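Local coordinates for protein dermonecrotic toxin (Pasteurella multocida, PDB 2EBF) that acts as a mitogenic, bone-resorbing toxin associated with severe atrophic rhinitis in pigs, its C-terminal region carrying a thiol protease-like catalytic triad, at residues A[212-217]-A[233-238]; A[160-165]-A[559-564]; A[380-385]-A[441-446]; A[619-624]-A[683-688]. One frame throughout, in Å; residues are numbered along the deposited sequence.

Contact 1 (A[212-217]-A[233-238]); sequences VFDKIQ and SNSALL
Asp214 presents its carboxylate to the first turn of helix 234-248, where Ser235 takes hold of both oxygens. The backbone N of Ser235 donates to OD1 of Asp214 at 2.8 Å along a nearly straight line (169°), and its OG donates to OD2 of Asp214 at 2.6 Å. Each oxygen uses its syn lone pair, the one on the side of the other oxygen, so the carboxylate is gripped in a two-pronged fashion that fixes its rotation. With OG between the backbone N and carbonyl carbon (chi1 63°), the hydroxyl of Ser235 turns to the same carboxylate that its own N-H holds. Alongside, CB of Ser233 lies 3.5 Å from OD1 of Asp214.

The neighbouring residues make a second bridge. ND2 of Asn234 donates to O of Phe213 at 2.8 Å, with the acceptor lying in the amide plane while the donor is tilted 25° from the carbonyl plane. Thr218 O and, weakly, Tyr220 N of the connecting loop also bond to this amide and fix its rotation. CG1 of Ile216 packs 3.4 Å from ND2 of Asn234.

On the apolar side, CE2 of Phe213 meets CD2 of Leu238 at 3.8 Å, and CD1 of the leucine lies over one face of the ring. Val299 and Met295 of helix 288-300 touch Phe213 and Leu238 respectively. A carboxylate bonded to the first-turn N-H of Ser235 would be expected to interact favourably with the helix dipole; with Ser233 at the N-cap position, this is the N-terminus of an alpha-helix in the C2 region, held by the loop leading to it.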
loop_
_atom_site.group_PDB
_atom_site.type_symbol
_atom_site.label_atom_id
_atom_site.label_comp_id
_atom_site.label_asym_id
_atom_site.label_seq_id
_atom_site.Cartn_x
_atom_site.Cartn_y
_atom_site.Cartn_z
ATOM N N VAL A 212 19.634 -32.413 1.191
ATOM C CA VAL A 212 19.159 -31.764 2.420
ATOM C C VAL A 212 17.977 -32.527 3.041
ATOM O O VAL A 212 17.747 -32.467 4.253
ATOM C CB VAL A 212 18.770 -30.278 2.161
ATOM C CG1 VAL A 212 18.358 -29.590 3.449
ATOM C CG2 VAL A 212 19.935 -29.518 1.549
ATOM N N PHE A 213 17.238 -33.250 2.204
ATOM C CA PHE A 213 16.118 -34.063 2.673
ATOM C C PHE A 213 16.560 -35.258 3.512
ATOM O O PHE A 213 15.789 -35.770 4.324
ATOM C CB PHE A 213 15.271 -34.536 1.497
ATOM C CG PHE A 213 14.370 -33.479 0.948
ATOM C CD1 PHE A 213 13.260 -33.051 1.670
ATOM C CD2 PHE A 213 14.623 -32.912 -0.295
ATOM C CE1 PHE A 213 12.417 -32.066 1.165
ATOM C CE2 PHE A 213 13.782 -31.929 -0.811
ATOM C CZ PHE A 213 12.679 -31.507 -0.078
ATOM N N ASP A 214 17.803 -35.692 3.312
ATOM C CA ASP A 214 18.361 -36.826 4.046
ATOM C C ASP A 214 18.953 -36.382 5.377
ATOM O O ASP A 214 19.271 -37.209 6.231
ATOM C CB ASP A 214 19.418 -37.534 3.201
ATOM C CG ASP A 214 18.878 -37.997 1.862
ATOM O OD1 ASP A 214 17.654 -38.227 1.750
ATOM O OD2 ASP A 214 19.678 -38.130 0.916
ATOM N N LYS A 215 19.090 -35.069 5.545
ATOM C CA LYS A 215 19.638 -34.499 6.767
ATOM C C LYS A 215 18.602 -34.396 7.881
ATOM O O LYS A 215 18.958 -34.231 9.050
ATOM C CB LYS A 215 20.250 -33.121 6.492
ATOM C CG LYS A 215 21.743 -33.130 6.158
ATOM C CD LYS A 215 22.018 -33.475 4.695
ATOM C CE LYS A 215 23.380 -32.941 4.249
ATOM N NZ LYS A 215 23.778 -33.477 2.913
ATOM N N ILE A 216 17.323 -34.490 7.520
ATOM C CA ILE A 216 16.236 -34.345 8.495
ATOM C C ILE A 216 16.018 -35.618 9.320
ATOM O O ILE A 216 16.370 -36.717 8.889
ATOM C CB ILE A 216 14.902 -33.870 7.842
ATOM C CG1 ILE A 216 14.381 -34.898 6.838
ATOM C CG2 ILE A 216 15.086 -32.492 7.194
ATOM C CD1 ILE A 216 12.923 -34.729 6.480
ATOM N N GLN A 217 15.431 -35.444 10.502
ATOM C CA GLN A 217 15.267 -36.517 11.486
ATOM C C GLN A 217 14.364 -37.669 11.028
ATOM O O GLN A 217 14.702 -38.841 11.229
ATOM C CB GLN A 217 14.756 -35.932 12.807
ATOM C CG GLN A 217 14.873 -36.869 14.003
ATOM C CD GLN A 217 14.746 -36.142 15.333
ATOM O OE1 GLN A 217 15.160 -34.987 15.470
ATOM N NE2 GLN A 217 14.176 -36.822 16.324
ATOM N N SER A 233 16.371 -43.688 1.386
ATOM C CA SER A 233 16.514 -42.312 1.888
ATOM C C SER A 233 15.312 -41.436 1.518
ATOM O O SER A 233 14.502 -41.812 0.665
ATOM C CB SER A 233 17.819 -41.673 1.396
ATOM O OG SER A 233 17.815 -41.495 -0.010
ATOM N N ASN A 234 15.202 -40.276 2.169
ATOM C CA ASN A 234 14.139 -39.314 1.864
ATOM C C ASN A 234 14.268 -38.789 0.439
ATOM O O ASN A 234 13.293 -38.771 -0.309
ATOM C CB ASN A 234 14.130 -38.158 2.869
ATOM C CG ASN A 234 13.664 -38.581 4.251
ATOM O OD1 ASN A 234 12.927 -39.556 4.407
ATOM N ND2 ASN A 234 14.089 -37.843 5.264
ATOM N N SER A 235 15.486 -38.400 0.066
ATOM C CA SER A 235 15.780 -37.915 -1.283
ATOM C C SER A 235 15.519 -38.955 -2.377
ATOM O O SER A 235 15.323 -38.599 -3.541
ATOM C CB SER A 235 17.224 -37.413 -1.366
ATOM O OG SER A 235 18.150 -38.455 -1.120
ATOM N N ALA A 236 15.515 -40.233 -1.996
ATOM C CA ALA A 236 15.213 -41.328 -2.921
ATOM C C ALA A 236 13.706 -41.497 -3.163
ATOM O O ALA A 236 13.294 -41.902 -4.254
ATOM C CB ALA A 236 15.825 -42.628 -2.426
ATOM N N LEU A 237 12.901 -41.192 -2.142
ATOM C CA LEU A 237 11.435 -41.201 -2.250
ATOM C C LEU A 237 10.929 -40.148 -3.226
ATOM O O LEU A 237 9.934 -40.355 -3.928
ATOM C CB LEU A 237 10.792 -40.899 -0.895
ATOM C CG LEU A 237 10.804 -41.870 0.279
ATOM C CD1 LEU A 237 10.026 -41.237 1.404
ATOM C CD2 LEU A 237 10.193 -43.225 -0.090
ATOM N N LEU A 238 11.636 -39.021 -3.247
ATOM C CA LEU A 238 11.197 -37.790 -3.895
ATOM C C LEU A 238 10.750 -37.905 -5.366
ATOM O O LEU A 238 9.676 -37.404 -5.705
ATOM C CB LEU A 238 12.280 -36.712 -3.728
ATOM C CG LEU A 238 11.877 -35.242 -3.619
ATOM C CD1 LEU A 238 11.012 -34.976 -2.389
ATOM C CD2 LEU A 238 13.127 -34.380 -3.588
#

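Contact 2 (A[160-165]-A[559-564]); sequences MNEMAG and QVLTPP
Leu561, from the loop between strands 537-539 and 567-568, lies against the last turn of helix 151-164, almost 400 residues earlier, between Glu162 and Met163. Its CB is 3.7 Å from OE2 of Glu162 and 3.8 Å from CG of Met163. CG, anti to the carbonyl carbon (chi1 -59°), stays within van der Waals reach of the same oxygen, and the two methyls part: CD1 lies by the carboxylate, 3.9 Å from CD of Glu162, whereas CD2 goes to CG of Met163.

O of Leu561 receives a straight CA-H...O contact from CA of Met163 at 3.3 Å, and water 2 donates both to that oxygen and to O of Met163. Water 1 donates to OE2 of Glu162 at 2.7 Å and accepts from N of Leu561. The other carboxylate oxygen, OE1, is bonded to Ser170 N and Thr171 OG1, so Glu162 ties the helix to the residues that follow it and, through water 1, to Leu561.

Farther along, CG of Pro563 sits 3.2 Å from O of Met163, and CD 3.4 Å from O of Glu162. Gly165, whose N is 3.8 Å from CG of Pro563, ends the helix at positive phi in a Schellman motif.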
loop_
_atom_site.group_PDB
_atom_site.type_symbol
_atom_site.label_atom_id
_atom_site.label_comp_id
_atom_site.label_asym_id
_atom_site.label_seq_id
_atom_site.Cartn_x
_atom_site.Cartn_y
_atom_site.Cartn_z
ATOM N N MET A 160 9.767 10.144 1.536
ATOM C CA MET A 160 10.056 11.397 0.835
ATOM C C MET A 160 8.774 12.048 0.345
ATOM O O MET A 160 8.615 13.263 0.455
ATOM C CB MET A 160 11.033 11.177 -0.324
ATOM C CG MET A 160 12.471 10.891 0.135
ATOM S SD MET A 160 13.676 10.824 -1.198
ATOM C CE MET A 160 13.059 9.457 -2.182
ATOM N N ASN A 161 7.856 11.240 -0.180
ATOM C CA ASN A 161 6.539 11.753 -0.574
ATOM C C ASN A 161 5.754 12.300 0.620
ATOM O O ASN A 161 5.081 13.328 0.510
ATOM C CB ASN A 161 5.749 10.677 -1.305
ATOM C CG ASN A 161 6.210 10.510 -2.732
ATOM O OD1 ASN A 161 6.817 11.415 -3.292
ATOM N ND2 ASN A 161 5.918 9.365 -3.331
ATOM N N GLU A 162 5.845 11.621 1.755
ATOM C CA GLU A 162 5.191 12.083 2.986
ATOM C C GLU A 162 5.769 13.422 3.478
ATOM O O GLU A 162 5.022 14.345 3.864
ATOM C CB GLU A 162 5.308 11.022 4.079
ATOM C CG GLU A 162 4.394 11.245 5.300
ATOM C CD GLU A 162 4.300 10.040 6.221
ATOM O OE1 GLU A 162 4.274 8.904 5.708
ATOM O OE2 GLU A 162 4.209 10.229 7.471
ATOM N N MET A 163 7.098 13.529 3.461
ATOM C CA MET A 163 7.791 14.736 3.921
ATOM C C MET A 163 7.474 15.929 3.030
ATOM O O MET A 163 7.452 17.068 3.495
ATOM C CB MET A 163 9.299 14.496 3.941
ATOM C CG MET A 163 9.762 13.614 5.105
ATOM S SD MET A 163 11.563 13.453 5.095
ATOM C CE MET A 163 11.830 12.377 3.721
ATOM N N ALA A 164 7.228 15.644 1.753
ATOM C CA ALA A 164 6.911 16.653 0.748
ATOM C C ALA A 164 5.425 17.015 0.698
ATOM O O ALA A 164 5.047 17.979 0.029
ATOM C CB ALA A 164 7.374 16.172 -0.630
ATOM N N GLY A 165 4.594 16.246 1.410
ATOM C CA GLY A 165 3.154 16.472 1.470
ATOM C C GLY A 165 2.420 15.894 0.270
ATOM O O GLY A 165 1.320 16.331 -0.059
ATOM N N GLN A 559 10.443 10.987 14.212
ATOM C CA GLN A 559 10.088 12.373 13.946
ATOM C C GLN A 559 8.928 12.367 12.979
ATOM O O GLN A 559 8.951 11.630 11.984
ATOM C CB GLN A 559 11.251 13.139 13.296
ATOM C CG GLN A 559 12.513 13.254 14.151
ATOM C CD GLN A 559 12.225 13.809 15.543
ATOM O OE1 GLN A 559 11.640 14.877 15.680
ATOM N NE2 GLN A 559 12.655 13.103 16.559
ATOM N N VAL A 560 7.936 13.214 13.246
ATOM C CA VAL A 560 6.820 13.385 12.325
ATOM C C VAL A 560 7.365 13.801 10.960
ATOM O O VAL A 560 8.233 14.674 10.876
ATOM C CB VAL A 560 5.795 14.419 12.838
ATOM C CG1 VAL A 560 4.722 14.642 11.800
ATOM C CG2 VAL A 560 5.151 13.932 14.127
ATOM N N LEU A 561 6.867 13.162 9.903
ATOM C CA LEU A 561 7.318 13.431 8.547
ATOM C C LEU A 561 6.459 14.465 7.798
ATOM O O LEU A 561 6.987 15.288 7.062
ATOM C CB LEU A 561 7.368 12.138 7.729
ATOM C CG LEU A 561 8.255 10.983 8.204
ATOM C CD1 LEU A 561 8.116 9.845 7.212
ATOM C CD2 LEU A 561 9.717 11.428 8.349
ATOM N N THR A 562 5.138 14.399 7.971
ATOM C CA THR A 562 4.220 15.345 7.318
ATOM C C THR A 562 4.583 16.812 7.625
ATOM O O THR A 562 4.913 17.141 8.772
ATOM C CB THR A 562 2.744 15.089 7.714
ATOM O OG1 THR A 562 2.618 15.069 9.141
ATOM C CG2 THR A 562 2.258 13.769 7.152
ATOM N N PRO A 563 4.521 17.691 6.601
ATOM C CA PRO A 563 4.828 19.116 6.757
ATOM C C PRO A 563 3.853 19.815 7.708
ATOM O O PRO A 563 2.787 19.269 7.996
ATOM C CB PRO A 563 4.684 19.676 5.333
ATOM C CG PRO A 563 4.723 18.513 4.441
ATOM C CD PRO A 563 4.157 17.365 5.210
ATOM N N PRO A 564 4.207 21.025 8.181
ATOM C CA PRO A 564 3.457 21.667 9.263
ATOM C C PRO A 564 2.081 22.277 8.902
ATOM O O PRO A 564 1.104 22.036 9.608
ATOM C CB PRO A 564 4.412 22.775 9.720
ATOM C CG PRO A 564 5.140 23.161 8.477
ATOM C CD PRO A 564 5.328 21.873 7.715
HETATM O O HOH W 1 4.282 11.792 9.650
HETATM O O HOH W 2 8.197 17.383 5.999
#

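Contact 3 (A[380-385]-A[441-446]); sequences KSIDFF and GAFRKL
Ile382 sets its CG1 branch anti to its own carbonyl carbon (chi1 -65°) and runs on extended to CD1, which brings this methyl over the ring of Phe443. The same torsion leaves CG2 anti to the backbone N, directed at Ala442 and Leu446. The two segments belong to neighbouring helices of an alpha/beta fold in the C2 region: helices 379-387 and 442-452 pack on one face of its mixed, mainly parallel sheet, against strands 399-402 and 498-502. Their short segments run in nearly the same direction, 30° apart, with a closest axial approach of 9.5 Å.

CD1 of Ile382 stands 3.8 Å from the centroid of the Phe443 ring and 10° from its normal, a CH-pi contact made squarely over the face. CG2 of Ile382 lies between CB of Ala442, at 3.9 Å, and CG of Leu446, at 3.8 Å, and it also comes close to the carbonyl oxygen of Ala442. Nearer the sheet, Phe385 and Leu446 both touch Ile400, while Phe501 meets Ile382, Leu446 and, edge-to-face, the Phe385 ring. Toward solvent, OD1 of Asp383 and NZ of Lys445 are 4.3 Å apart, opposite charges beyond salt-bridge range that may still attract. At the deep end, CE1 of Phe385 touches CD2 of Leu446 at 3.7 Å, the two side chains crossing at about a right angle.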
loop_
_atom_site.group_PDB
_atom_site.type_symbol
_atom_site.label_atom_id
_atom_site.label_comp_id
_atom_site.label_asym_id
_atom_site.label_seq_id
_atom_site.Cartn_x
_atom_site.Cartn_y
_atom_site.Cartn_z
ATOM N N LYS A 380 -23.046 -24.271 10.787
ATOM C CA LYS A 380 -24.407 -23.944 11.237
ATOM C C LYS A 380 -25.058 -22.852 10.388
ATOM O O LYS A 380 -26.250 -22.935 10.065
ATOM C CB LYS A 380 -24.431 -23.506 12.707
ATOM C CG LYS A 380 -24.136 -24.618 13.701
ATOM C CD LYS A 380 -25.060 -24.560 14.916
ATOM C CE LYS A 380 -26.311 -25.429 14.741
ATOM N NZ LYS A 380 -27.492 -24.697 14.176
ATOM N N SER A 381 -24.274 -21.824 10.053
ATOM C CA SER A 381 -24.737 -20.741 9.179
ATOM C C SER A 381 -24.999 -21.243 7.765
ATOM O O SER A 381 -26.039 -20.928 7.176
ATOM C CB SER A 381 -23.728 -19.584 9.148
ATOM O OG SER A 381 -23.728 -18.868 10.378
ATOM N N ILE A 382 -24.065 -22.027 7.226
ATOM C CA ILE A 382 -24.217 -22.576 5.883
ATOM C C ILE A 382 -25.462 -23.472 5.792
ATOM O O ILE A 382 -26.237 -23.372 4.840
ATOM C CB ILE A 382 -22.944 -23.335 5.406
ATOM C CG1 ILE A 382 -21.755 -22.360 5.270
ATOM C CG2 ILE A 382 -23.222 -24.048 4.082
ATOM C CD1 ILE A 382 -20.375 -23.032 5.137
ATOM N N ASP A 383 -25.654 -24.334 6.791
ATOM C CA ASP A 383 -26.836 -25.207 6.833
ATOM C C ASP A 383 -28.150 -24.426 6.897
ATOM O O ASP A 383 -29.113 -24.779 6.212
ATOM C CB ASP A 383 -26.741 -26.204 7.989
ATOM C CG ASP A 383 -25.707 -27.293 7.741
ATOM O OD1 ASP A 383 -25.493 -27.683 6.572
ATOM O OD2 ASP A 383 -25.111 -27.777 8.721
ATOM N N PHE A 384 -28.187 -23.369 7.711
ATOM C CA PHE A 384 -29.352 -22.478 7.769
ATOM C C PHE A 384 -29.659 -21.858 6.403
ATOM O O PHE A 384 -30.808 -21.825 5.962
ATOM C CB PHE A 384 -29.137 -21.359 8.799
ATOM C CG PHE A 384 -30.262 -20.368 8.846
ATOM C CD1 PHE A 384 -30.242 -19.231 8.044
ATOM C CD2 PHE A 384 -31.358 -20.584 9.676
ATOM C CE1 PHE A 384 -31.290 -18.331 8.071
ATOM C CE2 PHE A 384 -32.410 -19.682 9.710
ATOM C CZ PHE A 384 -32.381 -18.560 8.903
ATOM N N PHE A 385 -28.620 -21.346 5.750
ATOM C CA PHE A 385 -28.760 -20.760 4.422
ATOM C C PHE A 385 -29.339 -21.798 3.448
ATOM O O PHE A 385 -30.344 -21.548 2.769
ATOM C CB PHE A 385 -27.403 -20.229 3.930
ATOM C CG PHE A 385 -27.426 -19.764 2.514
ATOM C CD1 PHE A 385 -26.779 -20.492 1.518
ATOM C CD2 PHE A 385 -28.132 -18.617 2.161
ATOM C CE1 PHE A 385 -26.824 -20.077 0.201
ATOM C CE2 PHE A 385 -28.182 -18.197 0.832
ATOM C CZ PHE A 385 -27.522 -18.921 -0.143
ATOM N N GLY A 441 -19.959 -32.463 4.222
ATOM C CA GLY A 441 -19.358 -31.131 4.330
ATOM C C GLY A 441 -20.131 -29.920 3.835
ATOM O O GLY A 441 -20.520 -29.855 2.668
ATOM N N ALA A 442 -20.304 -28.945 4.727
ATOM C CA ALA A 442 -21.078 -27.719 4.465
ATOM C C ALA A 442 -20.548 -26.863 3.314
ATOM O O ALA A 442 -21.331 -26.378 2.484
ATOM C CB ALA A 442 -21.185 -26.885 5.736
ATOM N N PHE A 443 -19.229 -26.660 3.269
ATOM C CA PHE A 443 -18.622 -25.859 2.201
ATOM C C PHE A 443 -18.828 -26.531 0.846
ATOM O O PHE A 443 -19.188 -25.881 -0.137
ATOM C CB PHE A 443 -17.135 -25.593 2.476
ATOM C CG PHE A 443 -16.883 -24.574 3.578
ATOM C CD1 PHE A 443 -16.581 -24.988 4.874
ATOM C CD2 PHE A 443 -16.957 -23.204 3.316
ATOM C CE1 PHE A 443 -16.343 -24.047 5.896
ATOM C CE2 PHE A 443 -16.721 -22.262 4.319
ATOM C CZ PHE A 443 -16.410 -22.681 5.611
ATOM N N ARG A 444 -18.618 -27.847 0.809
ATOM C CA ARG A 444 -18.893 -28.650 -0.380
ATOM C C ARG A 444 -20.364 -28.555 -0.784
ATOM O O ARG A 444 -20.685 -28.331 -1.952
ATOM C CB ARG A 444 -18.504 -30.108 -0.120
ATOM C CG ARG A 444 -18.609 -31.012 -1.324
ATOM C CD ARG A 444 -18.015 -32.395 -1.044
ATOM N NE ARG A 444 -16.576 -32.334 -0.761
ATOM C CZ ARG A 444 -15.616 -32.261 -1.683
ATOM N NH1 ARG A 444 -15.912 -32.240 -2.977
ATOM N NH2 ARG A 444 -14.345 -32.208 -1.305
ATOM N N LYS A 445 -21.248 -28.720 0.195
ATOM C CA LYS A 445 -22.693 -28.618 -0.026
ATOM C C LYS A 445 -23.125 -27.256 -0.555
ATOM O O LYS A 445 -24.012 -27.166 -1.419
ATOM C CB LYS A 445 -23.450 -28.943 1.261
ATOM C CG LYS A 445 -23.792 -30.422 1.410
ATOM C CD LYS A 445 -24.116 -30.792 2.855
ATOM C CE LYS A 445 -25.571 -30.526 3.209
ATOM N NZ LYS A 445 -26.009 -31.382 4.361
ATOM N N LEU A 446 -22.497 -26.203 -0.031
ATOM C CA LEU A 446 -22.761 -24.830 -0.472
ATOM C C LEU A 446 -22.407 -24.676 -1.947
ATOM O O LEU A 446 -23.194 -24.149 -2.727
ATOM C CB LEU A 446 -21.931 -23.848 0.352
ATOM C CG LEU A 446 -22.444 -22.467 0.765
ATOM C CD1 LEU A 446 -21.284 -21.501 0.755
ATOM C CD2 LEU A 446 -23.620 -21.926 -0.056
#

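Contact 4 (A[619-624]-A[683-688]); sequences VCMEAG and SHLQFV
Cys620 and Met621 turn successive carbonyl oxygens to segment 683-688, and each receives a CA-H...O contact. CA of Ser683 approaches O of Cys620 at 3.2 Å, and CA of Gln686 approaches O of Met621 at 3.4 Å; both are bent, with about 150° at the hydrogen. Backbone hydrogen bonding between Cys620 and Ala682 ties the two loops together.

Water 4 donates to O of Met621 and O of Leu685, at 2.7 Å from each. Water 3 accepts from N of Leu685 at 3.1 Å and lies 3.2 Å from O of Cys620, a long contact for which other acceptors may compete.

This joins two loops of the C3 domain, built on a six-stranded antiparallel sheet. Cys626, His666 and Asp681 there are consistent with the thiol protease-like triad; Ser683 and Gln686 touch His666, and N of Ser683 bonds to OD1 of Asp681.

Among the apolar contacts, CB of Met621 meets CB of Leu685 at 3.6 Å. The thioether then leads away, since CG lies between the backbone N and the carbonyl carbon (chi1 59°) and the chain bends beyond it. CB of Gln686 packs 3.7 Å from CA of Ala623.

SG of Cys620 forms a disulfide with Cys626, which occupies that thiol in this structure, and Gly624 touches the bound phosphonate, whose pocket continues through Ser625, Cys626, Asp627 and Ser628.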
loop_
_atom_site.group_PDB
_atom_site.type_symbol
_atom_site.label_atom_id
_atom_site.label_comp_id
_atom_site.label_asym_id
_atom_site.label_seq_id
_atom_site.Cartn_x
_atom_site.Cartn_y
_atom_site.Cartn_z
ATOM N N VAL A 619 -4.641 50.382 -2.475
ATOM C CA VAL A 619 -3.704 49.785 -3.418
ATOM C C VAL A 619 -2.258 50.212 -3.132
ATOM O O VAL A 619 -1.966 51.394 -2.999
ATOM C CB VAL A 619 -4.106 50.108 -4.869
ATOM C CG1 VAL A 619 -2.984 49.774 -5.831
ATOM C CG2 VAL A 619 -5.375 49.350 -5.228
ATOM N N CYS A 620 -1.376 49.223 -3.026
ATOM C CA CYS A 620 0.035 49.448 -2.752
ATOM C C CYS A 620 0.865 48.717 -3.807
ATOM O O CYS A 620 0.528 47.603 -4.196
ATOM C CB CYS A 620 0.351 48.920 -1.353
ATOM S SG CYS A 620 2.029 49.182 -0.800
ATOM N N MET A 621 1.945 49.333 -4.284
ATOM C CA MET A 621 2.774 48.662 -5.294
ATOM C C MET A 621 4.287 48.828 -5.136
ATOM O O MET A 621 5.055 48.393 -5.998
ATOM C CB MET A 621 2.309 48.998 -6.718
ATOM C CG MET A 621 2.310 50.458 -7.101
ATOM S SD MET A 621 0.956 50.784 -8.262
ATOM C CE MET A 621 -0.208 51.614 -7.187
ATOM N N GLU A 622 4.706 49.447 -4.036
ATOM C CA GLU A 622 6.122 49.526 -3.712
ATOM C C GLU A 622 6.513 48.377 -2.795
ATOM O O GLU A 622 6.059 48.297 -1.646
ATOM C CB GLU A 622 6.485 50.870 -3.083
ATOM C CG GLU A 622 7.956 50.955 -2.674
ATOM C CD GLU A 622 8.512 52.363 -2.719
ATOM O OE1 GLU A 622 9.759 52.501 -2.727
ATOM O OE2 GLU A 622 7.715 53.329 -2.753
ATOM N N ALA A 623 7.360 47.499 -3.333
ATOM C CA ALA A 623 7.865 46.321 -2.633
ATOM C C ALA A 623 8.353 46.646 -1.225
ATOM O O ALA A 623 9.156 47.554 -1.031
ATOM C CB ALA A 623 8.978 45.671 -3.450
ATOM N N GLY A 624 7.842 45.915 -0.246
ATOM C CA GLY A 624 8.280 46.085 1.132
ATOM C C GLY A 624 7.521 47.093 1.971
ATOM O O GLY A 624 7.714 47.139 3.188
ATOM N N SER A 683 -2.098 44.528 -3.227
ATOM C CA SER A 683 -0.671 44.846 -3.245
ATOM C C SER A 683 0.175 43.944 -4.139
ATOM O O SER A 683 1.392 43.917 -4.009
ATOM C CB SER A 683 -0.125 44.881 -1.815
ATOM O OG SER A 683 -0.117 43.585 -1.261
ATOM N N HIS A 684 -0.463 43.232 -5.065
ATOM C CA HIS A 684 0.246 42.291 -5.940
ATOM C C HIS A 684 1.140 42.966 -6.995
ATOM O O HIS A 684 2.015 42.318 -7.580
ATOM C CB HIS A 684 -0.751 41.348 -6.620
ATOM C CG HIS A 684 -1.333 41.899 -7.883
ATOM N ND1 HIS A 684 -2.194 42.976 -7.898
ATOM C CD2 HIS A 684 -1.175 41.526 -9.173
ATOM C CE1 HIS A 684 -2.544 43.239 -9.147
ATOM N NE2 HIS A 684 -1.939 42.373 -9.938
ATOM N N LEU A 685 0.917 44.257 -7.245
ATOM C CA LEU A 685 1.729 44.987 -8.235
ATOM C C LEU A 685 3.136 45.303 -7.725
ATOM O O LEU A 685 3.965 45.835 -8.469
ATOM C CB LEU A 685 1.018 46.255 -8.741
ATOM C CG LEU A 685 -0.204 46.067 -9.655
ATOM C CD1 LEU A 685 -0.635 47.411 -10.221
ATOM C CD2 LEU A 685 0.049 45.062 -10.791
ATOM N N GLN A 686 3.417 44.963 -6.466
ATOM C CA GLN A 686 4.794 45.035 -5.983
ATOM C C GLN A 686 5.673 43.988 -6.686
ATOM O O GLN A 686 6.902 44.071 -6.656
ATOM C CB GLN A 686 4.881 45.004 -4.438
ATOM C CG GLN A 686 4.607 43.695 -3.753
ATOM C CD GLN A 686 4.352 43.853 -2.242
ATOM O OE1 GLN A 686 3.246 43.584 -1.756
ATOM N NE2 GLN A 686 5.370 44.293 -1.501
ATOM N N PHE A 687 5.020 43.029 -7.345
ATOM C CA PHE A 687 5.689 41.941 -8.053
ATOM C C PHE A 687 5.528 42.121 -9.546
ATOM O O PHE A 687 4.557 42.724 -10.006
ATOM C CB PHE A 687 5.124 40.577 -7.626
ATOM C CG PHE A 687 5.064 40.401 -6.142
ATOM C CD1 PHE A 687 6.232 40.415 -5.383
ATOM C CD2 PHE A 687 3.844 40.237 -5.498
ATOM C CE1 PHE A 687 6.185 40.284 -3.993
ATOM C CE2 PHE A 687 3.789 40.099 -4.113
ATOM C CZ PHE A 687 4.954 40.110 -3.362
ATOM N N VAL A 688 6.476 41.566 -10.293
ATOM C CA VAL A 688 6.516 41.707 -11.748
ATOM C C VAL A 688 5.182 41.292 -12.391
ATOM O O VAL A 688 4.568 40.292 -11.985
ATOM C CB VAL A 688 7.750 40.963 -12.337
ATOM C CG1 VAL A 688 7.583 39.448 -12.274
ATOM C CG2 VAL A 688 8.018 41.415 -13.736
HETATM O O HOH W 3 -1.338 46.184 -6.365
HETATM O O HOH W 4 6.018 47.608 -8.437
#

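The four contacts are well separated along an elongated chain. Contact 2 closes a loop of nearly 400 residues that contains contacts 1 and 3, and its centre lies about 17 Å from the centre of the chain, whereas the other three lie 35 to 46 Å out. Contacts 1 and 3, both in the C2 region, have centres about 41 Å apart. Contact 4, in the C3 domain, borders the phosphonate pocket that includes Cys626, probably the triad cysteine; its centre is about 33 Å from that of contact 2, but about 77 Å from that of contact 3 and about 84 Å from that of contact 1. The Phe213 side chain of contact 1 is about 14 Å from a bound glucose.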